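Local coordinates for transketolase (Campylobacter jejuni, PDB 3L84), which belongs to the transketolase family of thiamine diphosphate-binding enzymes, built from two THDP-binding-type domains and a C-terminal domain, at residues A[369-374]-A[410-415]; A[436-441]-A[495-500]; A[345-350]-A[478-483]. All coordinates share one frame; numbering follows the deposited sequence.

Contact 1 of 3, residues A[369-374]-A[410-415]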
loop_
_atom_site.group_PDB
_atom_site.type_symbol
_atom_site.label_atom_id
_atom_site.label_comp_id
_atom_site.label_asym_id
_atom_site.label_seq_id
_atom_site.Cartn_x
_atom_site.Cartn_y
_atom_site.Cartn_z
ATOM N N ASN A 369 2.439 -10.405 16.934
ATOM C CA ASN A 369 3.650 -9.594 16.740
ATOM C C ASN A 369 4.489 -9.509 18.019
ATOM O O ASN A 369 5.618 -9.033 17.959
ATOM C CB ASN A 369 3.321 -8.175 16.303
ATOM C CG ASN A 369 2.632 -8.050 14.948
ATOM O OD1 ASN A 369 2.773 -8.928 14.042
ATOM N ND2 ASN A 369 1.948 -6.981 14.774
ATOM N N LYS A 370 3.918 -9.912 19.155
ATOM C CA LYS A 370 4.551 -9.864 20.479
ATOM C C LYS A 370 4.908 -8.462 20.923
ATOM O O LYS A 370 5.955 -8.216 21.571
ATOM C CB LYS A 370 5.765 -10.788 20.540
ATOM C CG LYS A 370 5.463 -12.233 20.177
ATOM C CD LYS A 370 4.429 -12.859 21.080
ATOM C CE LYS A 370 4.119 -14.315 20.701
ATOM N NZ LYS A 370 4.923 -15.224 21.558
ATOM N N THR A 371 4.006 -7.513 20.674
ATOM C CA THR A 371 4.253 -6.117 20.952
ATOM C C THR A 371 3.606 -5.591 22.225
ATOM O O THR A 371 3.818 -4.432 22.573
ATOM C CB THR A 371 3.754 -5.252 19.747
ATOM O OG1 THR A 371 2.417 -5.665 19.375
ATOM C CG2 THR A 371 4.675 -5.469 18.570
ATOM N N GLU A 372 2.855 -6.402 22.959
ATOM C CA GLU A 372 2.277 -5.899 24.209
ATOM C C GLU A 372 3.364 -5.408 25.144
ATOM O O GLU A 372 4.317 -6.118 25.442
ATOM C CB GLU A 372 1.439 -6.986 24.906
ATOM C CG GLU A 372 0.724 -6.538 26.206
ATOM C CD GLU A 372 -0.151 -7.628 26.809
ATOM O OE1 GLU A 372 -0.389 -8.678 26.180
ATOM O OE2 GLU A 372 -0.567 -7.447 27.978
ATOM N N LEU A 373 3.150 -4.192 25.661
ATOM C CA LEU A 373 4.011 -3.571 26.633
ATOM C C LEU A 373 3.349 -3.880 27.978
ATOM O O LEU A 373 2.365 -3.245 28.389
ATOM C CB LEU A 373 4.154 -2.077 26.362
ATOM C CG LEU A 373 4.649 -1.742 24.959
ATOM C CD1 LEU A 373 4.536 -0.231 24.759
ATOM C CD2 LEU A 373 6.051 -2.304 24.665
ATOM N N HIS A 374 3.843 -4.923 28.627
ATOM C CA HIS A 374 3.161 -5.554 29.742
ATOM C C HIS A 374 3.025 -4.654 30.936
ATOM O O HIS A 374 4.000 -4.084 31.398
ATOM C CB HIS A 374 3.899 -6.823 30.143
ATOM C CG HIS A 374 3.930 -7.853 29.077
ATOM N ND1 HIS A 374 2.805 -8.540 28.669
ATOM C CD2 HIS A 374 4.952 -8.305 28.320
ATOM C CE1 HIS A 374 3.142 -9.372 27.702
ATOM N NE2 HIS A 374 4.434 -9.241 27.467
ATOM N N PHE A 410 6.570 3.122 17.642
ATOM C CA PHE A 410 6.703 1.941 16.785
ATOM C C PHE A 410 5.363 1.503 16.245
ATOM O O PHE A 410 4.328 1.615 16.886
ATOM C CB PHE A 410 7.427 0.747 17.494
ATOM C CG PHE A 410 6.641 0.084 18.596
ATOM C CD1 PHE A 410 5.712 -0.926 18.307
ATOM C CD2 PHE A 410 6.793 0.494 19.902
ATOM C CE1 PHE A 410 4.989 -1.524 19.340
ATOM C CE2 PHE A 410 6.072 -0.106 20.928
ATOM C CZ PHE A 410 5.176 -1.113 20.634
ATOM N N SER A 411 5.397 1.039 14.984
ATOM C CA SER A 411 4.262 0.483 14.232
ATOM C C SER A 411 4.526 -0.974 13.971
ATOM O O SER A 411 5.625 -1.305 13.515
ATOM C CB SER A 411 4.122 1.176 12.863
ATOM O OG SER A 411 3.893 2.574 13.013
ATOM N N ALA A 412 3.559 -1.861 14.206
ATOM C CA ALA A 412 3.760 -3.296 14.052
ATOM C C ALA A 412 2.687 -3.947 13.229
ATOM O O ALA A 412 1.494 -3.667 13.391
ATOM C CB ALA A 412 3.887 -3.981 15.434
ATOM N N THR A 413 3.109 -4.885 12.386
ATOM C CA THR A 413 2.209 -5.786 11.672
ATOM C C THR A 413 3.022 -6.965 11.138
ATOM O O THR A 413 4.250 -7.057 11.365
ATOM C CB THR A 413 1.439 -5.047 10.531
ATOM O OG1 THR A 413 0.493 -5.944 9.928
ATOM C CG2 THR A 413 2.372 -4.473 9.448
ATOM N N PHE A 414 2.366 -7.884 10.470
ATOM C CA PHE A 414 3.100 -8.919 9.755
ATOM C C PHE A 414 3.855 -8.296 8.602
ATOM O O PHE A 414 3.384 -7.341 7.937
ATOM C CB PHE A 414 2.139 -9.946 9.132
ATOM C CG PHE A 414 1.390 -10.841 10.112
ATOM C CD1 PHE A 414 1.920 -11.217 11.323
ATOM C CD2 PHE A 414 0.127 -11.348 9.762
ATOM C CE1 PHE A 414 1.221 -12.055 12.190
ATOM C CE2 PHE A 414 -0.549 -12.197 10.640
ATOM C CZ PHE A 414 0.005 -12.552 11.821
ATOM N N PHE A 415 5.009 -8.867 8.266
ATOM C CA PHE A 415 5.818 -8.322 7.179
ATOM C C PHE A 415 5.050 -8.309 5.859
ATOM O O PHE A 415 5.222 -7.391 5.058
ATOM C CB PHE A 415 7.118 -9.143 7.069
ATOM C CG PHE A 415 8.218 -8.542 6.211
ATOM C CD1 PHE A 415 8.396 -7.169 6.089
ATOM C CD2 PHE A 415 9.131 -9.385 5.591
ATOM C CE1 PHE A 415 9.468 -6.657 5.356
ATOM C CE2 PHE A 415 10.197 -8.870 4.879
ATOM C CZ PHE A 415 10.339 -7.534 4.757
#
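A chi1 of 70° puts CG of F410 between its own backbone N and carbonyl carbon, while T371 keeps CG2 anti to its carbonyl carbon; together these turns bring the threonine's branch to the ring. T371 CB sits 3.9 Å from F410 CE1, approaching the ring at a slant. Its methyl CG2 goes on to A412, 3.6 Å from CB of that residue, two places further along the strand. L373 comes in beside it and meets F410 tip to tip, CD1 lying near the ring plane 4.1 Å from CE2. N369 lies close against the strand backbone: ND2 is 3.3 Å from T413 CA, and OD1 approaches F414 CD1 at 3.7 Å. ND2 is also 3.4 Å from T413 N, but both are donors, so this is mere proximity. The amide is held in part through OD1, which accepts a hydrogen bond from T440 OG1 on the adjoining strand. L348 of helix 340-354 packs against both T371 and L373, so the loop is wedged between helix and sheet. A loop after a short helix, its N369, T371 and L373 buried against an inner strand of a parallel sheet, belongs here to the alpha/beta fold of the pyrimidine-binding domain.

Contact 2 of 3, residues A[436-441]-A[495-500]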
loop_
_atom_site.group_PDB
_atom_site.type_symbol
_atom_site.label_atom_id
_atom_site.label_comp_id
_atom_site.label_asym_id
_atom_site.label_seq_id
_atom_site.Cartn_x
_atom_site.Cartn_y
_atom_site.Cartn_z
ATOM N N PHE A 436 9.995 3.439 14.259
ATOM C CA PHE A 436 10.468 2.054 14.140
ATOM C C PHE A 436 9.348 1.152 13.663
ATOM O O PHE A 436 8.226 1.225 14.149
ATOM C CB PHE A 436 11.011 1.598 15.508
ATOM C CG PHE A 436 11.963 2.595 16.108
ATOM C CD1 PHE A 436 13.205 2.779 15.573
ATOM C CD2 PHE A 436 11.579 3.407 17.144
ATOM C CE1 PHE A 436 14.048 3.722 16.061
ATOM C CE2 PHE A 436 12.452 4.370 17.647
ATOM C CZ PHE A 436 13.654 4.549 17.086
ATOM N N PHE A 437 9.649 0.308 12.700
ATOM C CA PHE A 437 8.679 -0.578 12.067
ATOM C C PHE A 437 8.987 -2.005 12.449
ATOM O O PHE A 437 10.116 -2.469 12.251
ATOM C CB PHE A 437 8.695 -0.383 10.522
ATOM C CG PHE A 437 8.206 0.980 10.072
ATOM C CD1 PHE A 437 6.902 1.137 9.635
ATOM C CD2 PHE A 437 9.021 2.086 10.133
ATOM C CE1 PHE A 437 6.442 2.400 9.254
ATOM C CE2 PHE A 437 8.544 3.334 9.763
ATOM C CZ PHE A 437 7.273 3.464 9.339
ATOM N N ILE A 438 8.003 -2.700 12.983
ATOM C CA ILE A 438 8.181 -4.039 13.559
ATOM C C ILE A 438 7.395 -4.978 12.655
ATOM O O ILE A 438 6.163 -4.901 12.602
ATOM C CB ILE A 438 7.652 -4.104 15.013
ATOM C CG1 ILE A 438 8.190 -2.989 15.922
ATOM C CG2 ILE A 438 7.869 -5.490 15.600
ATOM C CD1 ILE A 438 9.618 -2.819 15.934
ATOM N N PHE A 439 8.099 -5.859 11.948
ATOM C CA PHE A 439 7.485 -6.744 10.962
ATOM C C PHE A 439 7.799 -8.182 11.323
ATOM O O PHE A 439 8.899 -8.648 11.043
ATOM C CB PHE A 439 8.005 -6.434 9.566
ATOM C CG PHE A 439 7.710 -5.043 9.039
ATOM C CD1 PHE A 439 6.479 -4.444 9.189
ATOM C CD2 PHE A 439 8.669 -4.365 8.328
ATOM C CE1 PHE A 439 6.232 -3.188 8.640
ATOM C CE2 PHE A 439 8.427 -3.117 7.784
ATOM C CZ PHE A 439 7.226 -2.530 7.950
ATOM N N THR A 440 6.830 -8.915 11.850
ATOM C CA THR A 440 7.042 -10.296 12.210
ATOM C C THR A 440 6.537 -11.203 11.101
ATOM O O THR A 440 6.012 -10.743 10.066
ATOM C CB THR A 440 6.401 -10.664 13.555
ATOM O OG1 THR A 440 4.978 -10.762 13.417
ATOM C CG2 THR A 440 6.752 -9.642 14.631
ATOM N N HIS A 441 6.748 -12.493 11.236
ATOM C CA HIS A 441 6.240 -13.480 10.284
ATOM C C HIS A 441 6.895 -13.242 8.937
ATOM O O HIS A 441 6.265 -13.080 7.900
ATOM C CB HIS A 441 4.719 -13.443 10.238
ATOM C CG HIS A 441 4.077 -13.934 11.495
ATOM N ND1 HIS A 441 4.299 -13.347 12.724
ATOM C CD2 HIS A 441 3.229 -14.963 11.709
ATOM C CE1 HIS A 441 3.608 -14.004 13.645
ATOM N NE2 HIS A 441 2.974 -15.005 13.057
ATOM N N PHE A 495 12.484 -3.794 11.538
ATOM C CA PHE A 495 12.921 -5.031 12.156
ATOM C C PHE A 495 12.104 -6.161 11.545
ATOM O O PHE A 495 10.879 -6.208 11.682
ATOM C CB PHE A 495 12.729 -4.942 13.668
ATOM C CG PHE A 495 13.594 -3.902 14.305
ATOM C CD1 PHE A 495 14.846 -4.217 14.815
ATOM C CD2 PHE A 495 13.206 -2.611 14.325
ATOM C CE1 PHE A 495 15.633 -3.215 15.406
ATOM C CE2 PHE A 495 13.994 -1.638 14.887
ATOM C CZ PHE A 495 15.202 -1.943 15.415
ATOM N N VAL A 496 12.803 -7.071 10.870
ATOM C CA VAL A 496 12.199 -8.177 10.135
ATOM C C VAL A 496 12.463 -9.455 10.941
ATOM O O VAL A 496 13.625 -9.860 11.110
ATOM C CB VAL A 496 12.761 -8.234 8.728
ATOM C CG1 VAL A 496 12.272 -9.494 7.944
ATOM C CG2 VAL A 496 12.469 -6.961 7.930
ATOM N N LEU A 497 11.385 -10.002 11.496
ATOM C CA LEU A 497 11.456 -10.919 12.616
ATOM C C LEU A 497 10.719 -12.231 12.310
ATOM O O LEU A 497 9.694 -12.241 11.622
ATOM C CB LEU A 497 10.847 -10.241 13.843
ATOM C CG LEU A 497 11.498 -8.899 14.208
ATOM C CD1 LEU A 497 10.580 -8.117 15.127
ATOM C CD2 LEU A 497 12.890 -9.070 14.753
ATOM N N SER A 498 11.214 -13.340 12.873
ATOM C CA SER A 498 10.650 -14.652 12.606
ATOM C C SER A 498 9.494 -15.021 13.494
ATOM O O SER A 498 9.439 -14.603 14.673
ATOM C CB SER A 498 11.728 -15.730 12.730
ATOM O OG SER A 498 12.095 -15.941 14.091
ATOM N N ARG A 499 8.558 -15.796 12.939
ATOM C CA ARG A 499 7.512 -16.475 13.713
ATOM C C ARG A 499 8.147 -17.606 14.520
ATOM O O ARG A 499 7.799 -17.876 15.663
ATOM C CB ARG A 499 6.445 -17.046 12.746
ATOM C CG ARG A 499 5.260 -17.640 13.449
ATOM C CD ARG A 499 4.354 -18.450 12.547
ATOM N NE ARG A 499 3.173 -18.848 13.337
ATOM C CZ ARG A 499 2.434 -19.937 13.149
ATOM N NH1 ARG A 499 1.395 -20.164 13.957
ATOM N NH2 ARG A 499 2.719 -20.813 12.183
ATOM N N GLN A 500 8.992 -18.377 13.836
ATOM C CA GLN A 500 9.507 -19.647 14.311
ATOM C C GLN A 500 10.826 -19.485 15.075
ATOM O O GLN A 500 11.569 -18.526 14.886
ATOM C CB GLN A 500 9.715 -20.642 13.154
ATOM C CG GLN A 500 10.966 -20.403 12.268
ATOM C CD GLN A 500 10.823 -19.330 11.216
ATOM O OE1 GLN A 500 9.881 -18.514 11.261
ATOM N NE2 GLN A 500 11.805 -19.252 10.322
HETATM O O HOH W 1 1.313 -16.670 14.686
#
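The imidazole of H441 has the aliphatic part of R499 over one face: CG stands 3.9 Å from the ring centroid, 27° off the normal, a CH-pi contact displaced toward NE2, which is 3.5 Å from CG. In the plane of that ring, at its edge, lie T440 CB and a water. The water takes the N-H of R499 NE and is also hydrogen-bonded to H441 NE2, 2.9 Å away. Across the ring, H441 ND1 donates to T440 OG1 at 2.8 Å, so both ring nitrogens are engaged. The extended R499 chain, with CG anti to the backbone N, runs past the imidazole to reach this water. The ring of F495 has F437 O in plane at its edge, I438 CD1 approaches it obliquely, 3.9 Å from CD2, and W483 of helix 476-488 stacks on it. Strands 436-440 and 493-496 are neighbours in the parallel sheet of the pyrimidine-binding domain, and F495 bonds on both sides of I438: its N donates to F437 O and its O receives F439 N, both 2.8 Å. L497 N then donates to F439 O, extending the ladder just past the end of the second strand. I438 and F495 share one face of the sheet, where I438 CG2 also meets L497 CD1 at 3.8 Å; F439 and V496 point to the other, and there F439 makes an edge-to-face contact with F462.

Contact 3 of 3, residues A[345-350]-A[478-483]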
loop_
_atom_site.group_PDB
_atom_site.type_symbol
_atom_site.label_atom_id
_atom_site.label_comp_id
_atom_site.label_asym_id
_atom_site.label_seq_id
_atom_site.Cartn_x
_atom_site.Cartn_y
_atom_site.Cartn_z
ATOM N N GLY A 345 10.034 -8.569 21.248
ATOM C CA GLY A 345 9.021 -8.151 22.186
ATOM C C GLY A 345 9.622 -7.850 23.547
ATOM O O GLY A 345 9.226 -6.879 24.214
ATOM N N GLU A 346 10.580 -8.664 23.987
ATOM C CA GLU A 346 11.253 -8.367 25.245
ATOM C C GLU A 346 12.035 -7.060 25.199
ATOM O O GLU A 346 12.018 -6.275 26.152
ATOM C CB GLU A 346 12.196 -9.512 25.562
ATOM C CG GLU A 346 11.457 -10.792 25.885
ATOM C CD GLU A 346 11.415 -11.089 27.310
ATOM O OE1 GLU A 346 11.978 -12.151 27.670
ATOM O OE2 GLU A 346 10.856 -10.255 28.070
ATOM N N ILE A 347 12.646 -6.771 24.060
ATOM C CA ILE A 347 13.354 -5.513 23.884
ATOM C C ILE A 347 12.380 -4.337 23.929
ATOM O O ILE A 347 12.655 -3.325 24.560
ATOM C CB ILE A 347 14.190 -5.515 22.604
ATOM C CG1 ILE A 347 15.284 -6.593 22.692
ATOM C CG2 ILE A 347 14.798 -4.127 22.386
ATOM C CD1 ILE A 347 15.908 -6.968 21.315
ATOM N N LEU A 348 11.246 -4.470 23.253
ATOM C CA LEU A 348 10.232 -3.382 23.256
ATOM C C LEU A 348 9.810 -3.061 24.666
ATOM O O LEU A 348 9.655 -1.885 25.051
ATOM C CB LEU A 348 9.011 -3.764 22.445
ATOM C CG LEU A 348 9.168 -3.825 20.936
ATOM C CD1 LEU A 348 7.903 -4.438 20.302
ATOM C CD2 LEU A 348 9.542 -2.464 20.339
ATOM N N ASN A 349 9.666 -4.099 25.496
ATOM C CA ASN A 349 9.328 -3.879 26.905
ATOM C C ASN A 349 10.428 -3.176 27.696
ATOM O O ASN A 349 10.124 -2.283 28.476
ATOM C CB ASN A 349 8.922 -5.207 27.540
ATOM C CG ASN A 349 7.462 -5.527 27.312
ATOM O OD1 ASN A 349 6.625 -5.195 28.126
ATOM N ND2 ASN A 349 7.142 -6.093 26.154
ATOM N N VAL A 350 11.689 -3.517 27.475
ATOM C CA VAL A 350 12.798 -2.821 28.124
ATOM C C VAL A 350 12.838 -1.360 27.678
ATOM O O VAL A 350 13.033 -0.453 28.490
ATOM C CB VAL A 350 14.132 -3.521 27.792
ATOM C CG1 VAL A 350 15.329 -2.661 28.188
ATOM C CG2 VAL A 350 14.222 -4.893 28.503
ATOM N N GLU A 478 21.815 -10.292 18.018
ATOM C CA GLU A 478 21.755 -9.410 16.865
ATOM C C GLU A 478 20.575 -8.432 16.982
ATOM O O GLU A 478 20.667 -7.289 16.557
ATOM C CB GLU A 478 21.672 -10.185 15.539
ATOM C CG GLU A 478 22.905 -10.971 15.127
ATOM C CD GLU A 478 22.922 -11.366 13.678
ATOM O OE1 GLU A 478 21.881 -11.276 12.974
ATOM O OE2 GLU A 478 24.004 -11.812 13.219
ATOM N N ASN A 479 19.453 -8.901 17.509
ATOM C CA ASN A 479 18.274 -8.058 17.655
ATOM C C ASN A 479 18.529 -6.855 18.573
ATOM O O ASN A 479 18.097 -5.735 18.301
ATOM C CB ASN A 479 17.100 -8.933 18.131
ATOM C CG ASN A 479 15.725 -8.311 18.042
ATOM O OD1 ASN A 479 15.498 -7.109 17.626
ATOM N ND2 ASN A 479 14.771 -9.106 18.360
ATOM N N VAL A 480 19.262 -7.092 19.675
ATOM C CA VAL A 480 19.660 -6.040 20.601
ATOM C C VAL A 480 20.621 -5.071 19.902
ATOM O O VAL A 480 20.440 -3.837 19.999
ATOM C CB VAL A 480 20.334 -6.622 21.871
ATOM C CG1 VAL A 480 21.107 -5.534 22.607
ATOM C CG2 VAL A 480 19.290 -7.289 22.701
ATOM N N LYS A 481 21.662 -5.587 19.242
ATOM C CA LYS A 481 22.636 -4.716 18.590
ATOM C C LYS A 481 21.955 -3.852 17.514
ATOM O O LYS A 481 22.316 -2.679 17.338
ATOM C CB LYS A 481 23.788 -5.544 18.013
ATOM C CG LYS A 481 24.660 -6.170 19.076
ATOM C CD LYS A 481 25.623 -7.178 18.468
ATOM C CE LYS A 481 26.584 -7.812 19.458
ATOM N NZ LYS A 481 27.329 -8.926 18.749
ATOM N N ALA A 482 20.955 -4.424 16.840
ATOM C CA ALA A 482 20.203 -3.690 15.830
ATOM C C ALA A 482 19.466 -2.517 16.474
ATOM O O ALA A 482 19.469 -1.422 15.929
ATOM C CB ALA A 482 19.191 -4.601 15.133
ATOM N N TRP A 483 18.802 -2.731 17.613
ATOM C CA TRP A 483 18.140 -1.632 18.318
ATOM C C TRP A 483 19.128 -0.552 18.747
ATOM O O TRP A 483 18.816 0.641 18.680
ATOM C CB TRP A 483 17.356 -2.161 19.511
ATOM C CG TRP A 483 15.943 -2.512 19.139
ATOM C CD1 TRP A 483 15.415 -3.751 18.940
ATOM C CD2 TRP A 483 14.891 -1.566 18.878
ATOM N NE1 TRP A 483 14.078 -3.628 18.612
ATOM C CE2 TRP A 483 13.742 -2.308 18.548
ATOM C CE3 TRP A 483 14.821 -0.178 18.862
ATOM C CZ2 TRP A 483 12.526 -1.708 18.254
ATOM C CZ3 TRP A 483 13.617 0.430 18.560
ATOM C CH2 TRP A 483 12.476 -0.328 18.253
#
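I347 carries most of this helix pair, its two branches serving different partners. CG2, anti to the backbone N, lies over the indole of W483: it is 3.8 Å from the centroid of the five-membered ring and 24° off the normal, a CH-pi contact whose closest carbon is W483 CD1. CD1 of the isoleucine, anti to CA, goes the other way along helix 476-488. There it comes to 3.5 Å from N479 CG and 3.7 Å from V480 CG2, touching a carboxamide on one hand and a methyl on the other. L348 adds a second touch on the tryptophan from one residue on, with L348 CD2 3.7 Å from W483 CZ2, approaching the ring obliquely.

Next come the groups that hold these side chains in place. The amide of N479 is tied at both ends to the preceding turn of helix 340-354, ND2 to S343 OG and OD1 to N344 ND2, which holds the carboxamide in place beside the isoleucine methyl. F495 stacks on W483 on the face opposite I347, so the indole is sandwiched between a helix residue and the sheet. Behind the interface, G345 O takes two N-H groups from N349: the backbone N at 3.1 Å and ND2 at 3.0 Å, arriving from opposite faces of the carbonyl plane. The second bond is almost straight, at 178°, and helps fix the amide that also reaches the loop at E372 and H374.

The segment axes pass 10.6 Å apart at a crossing angle of -40°, both helices running in broadly the same sense. Two such helices, side by side on the I438 and F495 face of a parallel sheet, belong to one helical layer of the three-layer alpha/beta sandwich expected of THDP-binding domains.

How the contacts relate
Going from the N terminus, helix 340-354 opens contact 3 at 345-350, and this long loop does not close until 478-483. Contact 1 is nested inside it: it opens at 369-374 and is shut at 410-415. Contact 2 starts only afterwards, at 436-441, and ends at 495-500, beyond the close of contact 3, so these two cross. Strands 408-414 and 436-440 lie next to each other, linking contacts 1 and 2 through the sheet. Contact 3 sits on that sheet, with W483 meeting F436 and I438 of contact 2, while L348 and N349 meet the loop of contact 1. One domain's helical layer, loop and central strands are thereby joined.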